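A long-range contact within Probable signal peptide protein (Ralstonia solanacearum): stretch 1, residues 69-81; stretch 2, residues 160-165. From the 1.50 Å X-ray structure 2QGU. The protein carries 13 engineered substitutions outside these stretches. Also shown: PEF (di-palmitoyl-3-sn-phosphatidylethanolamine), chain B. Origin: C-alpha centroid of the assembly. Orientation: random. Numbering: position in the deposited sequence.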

# COMPACT_ATOMS: atom_id res chain seq x y z
N VAL A 69 6.75 5.15 1.65
CA VAL A 69 6.86 5.76 0.32
C VAL A 69 8.25 5.65 -0.33
O VAL A 69 8.34 5.27 -1.51
CB VAL A 69 6.32 7.23 0.33
CG1 VAL A 69 6.74 8.00 -0.93
CG2 VAL A 69 4.82 7.23 0.46
N PRO A 70 9.34 5.94 0.41
CA PRO A 70 10.67 5.81 -0.20
C PRO A 70 11.03 4.39 -0.65
O PRO A 70 11.98 4.21 -1.43
CB PRO A 70 11.63 6.27 0.91
CG PRO A 70 10.79 7.10 1.82
CD PRO A 70 9.45 6.43 1.80
N ARG A 71 10.29 3.39 -0.16
CA ARG A 71 10.54 1.99 -0.51
C ARG A 71 9.43 1.41 -1.37
O ARG A 71 9.36 0.19 -1.56
CB ARG A 71 10.71 1.14 0.75
CG ARG A 71 11.81 1.63 1.69
CD ARG A 71 13.17 1.61 1.02
NE ARG A 71 14.19 2.20 1.88
CZ ARG A 71 15.42 2.51 1.48
NH1 ARG A 71 15.79 2.27 0.22
NH2 ARG A 71 16.28 3.05 2.33
N ALA A 72 8.56 2.27 -1.90
CA ALA A 72 7.40 1.84 -2.65
C ALA A 72 7.32 2.54 -4.00
O ALA A 72 7.95 3.57 -4.21
CB ALA A 72 6.13 2.09 -1.84
N ASP A 73 6.54 1.96 -4.91
CA ASP A 73 6.22 2.60 -6.18
C ASP A 73 4.70 2.65 -6.31
O ASP A 73 4.08 1.84 -7.01
CB ASP A 73 6.86 1.84 -7.35
CG ASP A 73 6.63 2.52 -8.70
OD1 ASP A 73 5.96 3.58 -8.76
OD2 ASP A 73 7.13 1.98 -9.71
N PHE A 74 4.11 3.61 -5.60
CA PHE A 74 2.66 3.73 -5.57
C PHE A 74 2.07 4.23 -6.89
O PHE A 74 0.89 4.00 -7.16
CB PHE A 74 2.18 4.56 -4.37
CG PHE A 74 0.72 4.35 -4.07
CD1 PHE A 74 0.27 3.16 -3.52
CD2 PHE A 74 -0.21 5.34 -4.37
CE1 PHE A 74 -1.08 2.95 -3.26
CE2 PHE A 74 -1.56 5.14 -4.10
CZ PHE A 74 -2.00 3.94 -3.55
N LYS A 75 2.88 4.89 -7.71
CA LYS A 75 2.44 5.25 -9.05
C LYS A 75 2.12 3.98 -9.83
O LYS A 75 1.09 3.90 -10.51
CB LYS A 75 3.48 6.09 -9.77
CG LYS A 75 3.01 6.64 -11.10
CD LYS A 75 4.07 7.52 -11.72
CE LYS A 75 3.55 8.21 -12.96
NZ LYS A 75 4.64 8.98 -13.62
N ARG A 76 2.99 2.96 -9.72
CA ARG A 76 2.69 1.68 -10.37
C ARG A 76 1.42 1.04 -9.82
O ARG A 76 0.60 0.54 -10.59
CB ARG A 76 3.87 0.70 -10.32
CG ARG A 76 3.52 -0.60 -11.05
CD ARG A 76 4.69 -1.50 -11.39
NE ARG A 76 4.18 -2.67 -12.10
CZ ARG A 76 4.82 -3.83 -12.23
NH1 ARG A 76 6.03 -3.99 -11.72
NH2 ARG A 76 4.25 -4.83 -12.89
N THR A 77 1.25 1.05 -8.50
CA THR A 77 0.03 0.52 -7.90
C THR A 77 -1.20 1.19 -8.50
O THR A 77 -2.19 0.53 -8.81
CB THR A 77 0.01 0.74 -6.38
OG1 THR A 77 1.30 0.46 -5.84
CG2 THR A 77 -1.04 -0.16 -5.72
N THR A 78 -1.12 2.51 -8.67
CA THR A 78 -2.23 3.28 -9.22
C THR A 78 -2.45 2.96 -10.69
O THR A 78 -3.59 2.83 -11.14
CB THR A 78 -2.01 4.79 -9.02
OG1 THR A 78 -1.85 5.05 -7.62
CG2 THR A 78 -3.21 5.59 -9.53
N GLN A 79 -1.35 2.84 -11.44
CA GLN A 79 -1.42 2.44 -12.84
C GLN A 79 -2.12 1.09 -13.00
O GLN A 79 -2.98 0.93 -13.86
CB GLN A 79 -0.03 2.39 -13.46
CG GLN A 79 0.58 3.75 -13.69
CD GLN A 79 1.95 3.68 -14.32
OE1 GLN A 79 2.80 2.87 -13.92
NE2 GLN A 79 2.19 4.54 -15.30
N ILE A 80 -1.74 0.12 -12.17
CA ILE A 80 -2.37 -1.19 -12.25
C ILE A 80 -3.86 -1.09 -11.94
O ILE A 80 -4.69 -1.65 -12.66
CB ILE A 80 -1.69 -2.20 -11.30
CG1 ILE A 80 -0.25 -2.47 -11.75
CG2 ILE A 80 -2.50 -3.52 -11.25
CD1 ILE A 80 0.62 -3.12 -10.68
N ALA A 81 -4.20 -0.34 -10.89
CA ALA A 81 -5.60 -0.18 -10.49
C ALA A 81 -6.46 0.51 -11.56
O ALA A 81 -7.65 0.24 -11.67
CB ALA A 81 -5.69 0.59 -9.15
N GLY A 160 16.57 1.11 -7.24
CA GLY A 160 16.43 0.13 -6.17
C GLY A 160 15.14 -0.67 -6.20
O GLY A 160 14.29 -0.47 -7.06
N TRP A 161 15.03 -1.61 -5.26
CA TRP A 161 13.82 -2.41 -5.09
C TRP A 161 12.69 -1.57 -4.49
O TRP A 161 12.89 -0.87 -3.49
CB TRP A 161 14.09 -3.60 -4.19
CG TRP A 161 14.86 -4.69 -4.84
CD1 TRP A 161 16.20 -4.94 -4.70
CD2 TRP A 161 14.34 -5.70 -5.71
NE1 TRP A 161 16.54 -6.04 -5.45
CE2 TRP A 161 15.42 -6.53 -6.08
CE3 TRP A 161 13.06 -5.97 -6.22
CZ2 TRP A 161 15.27 -7.62 -6.93
CZ3 TRP A 161 12.91 -7.06 -7.06
CH2 TRP A 161 14.00 -7.87 -7.41
N LYS A 162 11.52 -1.64 -5.12
CA LYS A 162 10.33 -0.93 -4.64
C LYS A 162 9.13 -1.87 -4.53
O LYS A 162 8.84 -2.62 -5.46
CB LYS A 162 9.97 0.23 -5.57
CG LYS A 162 11.07 1.27 -5.81
CD LYS A 162 11.39 2.05 -4.55
CE LYS A 162 12.50 3.06 -4.77
NZ LYS A 162 11.99 4.32 -5.37
N VAL A 163 8.42 -1.78 -3.41
CA VAL A 163 7.16 -2.50 -3.24
C VAL A 163 6.04 -1.80 -4.02
O VAL A 163 5.85 -0.59 -3.87
CB VAL A 163 6.76 -2.57 -1.75
CG1 VAL A 163 5.39 -3.25 -1.57
CG2 VAL A 163 7.83 -3.29 -0.93
N TYR A 164 5.32 -2.55 -4.84
CA TYR A 164 4.21 -1.96 -5.60
C TYR A 164 2.85 -2.63 -5.37
O TYR A 164 1.85 -2.20 -5.94
CB TYR A 164 4.55 -1.86 -7.09
CG TYR A 164 4.59 -3.19 -7.82
CD1 TYR A 164 5.78 -3.92 -7.91
CD2 TYR A 164 3.45 -3.70 -8.43
CE1 TYR A 164 5.81 -5.15 -8.58
CE2 TYR A 164 3.48 -4.91 -9.11
CZ TYR A 164 4.66 -5.63 -9.18
OH TYR A 164 4.67 -6.83 -9.86
N ASP A 165 2.82 -3.66 -4.53
CA ASP A 165 1.55 -4.27 -4.16
C ASP A 165 1.70 -5.01 -2.85
O ASP A 165 2.81 -5.40 -2.47
CB ASP A 165 1.09 -5.24 -5.24
CG ASP A 165 -0.42 -5.38 -5.33
OD1 ASP A 165 -1.16 -4.77 -4.52
OD2 ASP A 165 -0.88 -6.12 -6.22
C2 PEF B . -4.92 -6.25 11.78
C1 PEF B . -6.03 -6.94 12.57
N PEF B . -10.97 -5.77 15.65
C3 PEF B . -3.61 -6.36 12.55
C4 PEF B . -9.46 -6.04 13.74
C5 PEF B . -10.89 -6.19 14.24
C10 PEF B . -5.30 -6.12 9.48
C11 PEF B . -4.95 -6.50 8.05
C12 PEF B . -3.48 -6.23 7.77
C13 PEF B . -3.25 -4.72 7.70
C14 PEF B . -1.87 -4.39 7.16
C15 PEF B . -1.73 -2.87 7.04
C16 PEF B . -0.50 -2.52 6.20
C17 PEF B . -0.50 -1.04 5.82
C18 PEF B . -1.27 -0.81 4.52
C19 PEF B . -0.53 0.18 3.63
C20 PEF B . -0.92 1.62 3.98
C21 PEF B . -0.13 2.62 3.14
C22 PEF B . -0.70 2.71 1.72
C23 PEF B . -0.08 3.87 0.95
C24 PEF B . 1.09 3.40 0.09
C25 PEF B . 2.03 4.56 -0.23
C30 PEF B . -1.33 -5.99 12.34
C31 PEF B . -0.11 -5.49 11.85
C32 PEF B . -0.18 -4.47 10.91
C33 PEF B . 1.21 -3.84 10.69
C34 PEF B . 1.87 -4.30 9.38
C35 PEF B . 2.80 -3.23 8.79
C36 PEF B . 3.09 -3.49 7.44
C37 PEF B . 3.79 -2.45 6.82
C38 PEF B . 4.05 -2.77 5.48
C39 PEF B . 4.67 -1.61 4.70
C40 PEF B . 4.70 -1.88 3.18
C41 PEF B . 3.39 -1.42 2.50
C42 PEF B . 3.58 -1.18 1.00
C43 PEF B . 2.24 -1.18 0.26
C44 PEF B . 2.42 -0.83 -1.23
C45 PEF B . 1.08 -0.84 -1.97
O4 PEF B . -6.02 -5.14 9.70
O5 PEF B . -1.25 -6.89 13.17
O2 PEF B . -4.78 -6.87 10.49
O3 PEF B . -2.57 -5.54 11.96
O1P PEF B . -6.59 -7.97 15.43
O2P PEF B . -7.45 -5.60 15.86
O3P PEF B . -6.38 -6.13 13.69
O4P PEF B . -8.64 -7.10 14.28
P PEF B . -7.21 -6.72 14.93
O HOH W 1 14.84 0.50 -2.06
O HOH W 2 8.91 5.43 -6.33

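Val69 lies out of reach of the strand 160-165, but its carbonyl O accepts a hydrogen bond from Ala72 N at 3.0 Å, closing the turn that leads into the contact. Pro70 adds only a backbone touch, its O standing 3.6 Å from Lys162 CE.

The backbone pairing begins at Arg71. Its O accepts from Val163 N at 2.9 Å with an N-H...O angle of 166°, and Lys162 CA approaches the same oxygen at 3.4 Å. The side chain points away from the strand at CA-CB, yet its end is linked to it by water 1, which accepts from Arg71 NH1 (3.0 Å) and donates to Trp161 O (2.8 Å).

Ala72 forms a single beta bridge with Val163, its CA 4.4 Å from Val163 CA and 3.1 Å from Val163 O. Water 2 donates to Ala72 O (3.0 Å) and accepts a weak bond from Lys162 NZ (3.4 Å). Asp73 N returns the bond made at Arg71, donating to Val163 O at 2.8 Å and 161°, so the two bonds flank Ala72. Asp73 OD1 accepts from Arg76 N at 3.2 Å, so Asp73 donates a bridge bond through its backbone N and caps the following helix through its side chain.

The CA-to-CB bond of Phe74 points away from the strand, and its ring touches the lipid, CD1 lying 3.7 Å from PEF C24; Val163 CG1 meets the same ligand at C42 (3.8 Å).

Arg76, Thr77 and Ile80 all engage Tyr164. The Arg76 guanidinium lies flat on the ring, planes at 13°, with Arg76 CZ 3.8 Å from the centroid of the Tyr164 ring and 23° off the ring normal, a cation-pi arrangement; Arg76 CD adds a CH-pi contact at 4.1 Å from that centroid. Thr77 OG1 donates to Tyr164 O at 2.7 Å, tying helix side chain to strand backbone. One turn after Arg76, Ile80 CD1 packs 3.7 Å from Tyr164 CD2, an apolar contact.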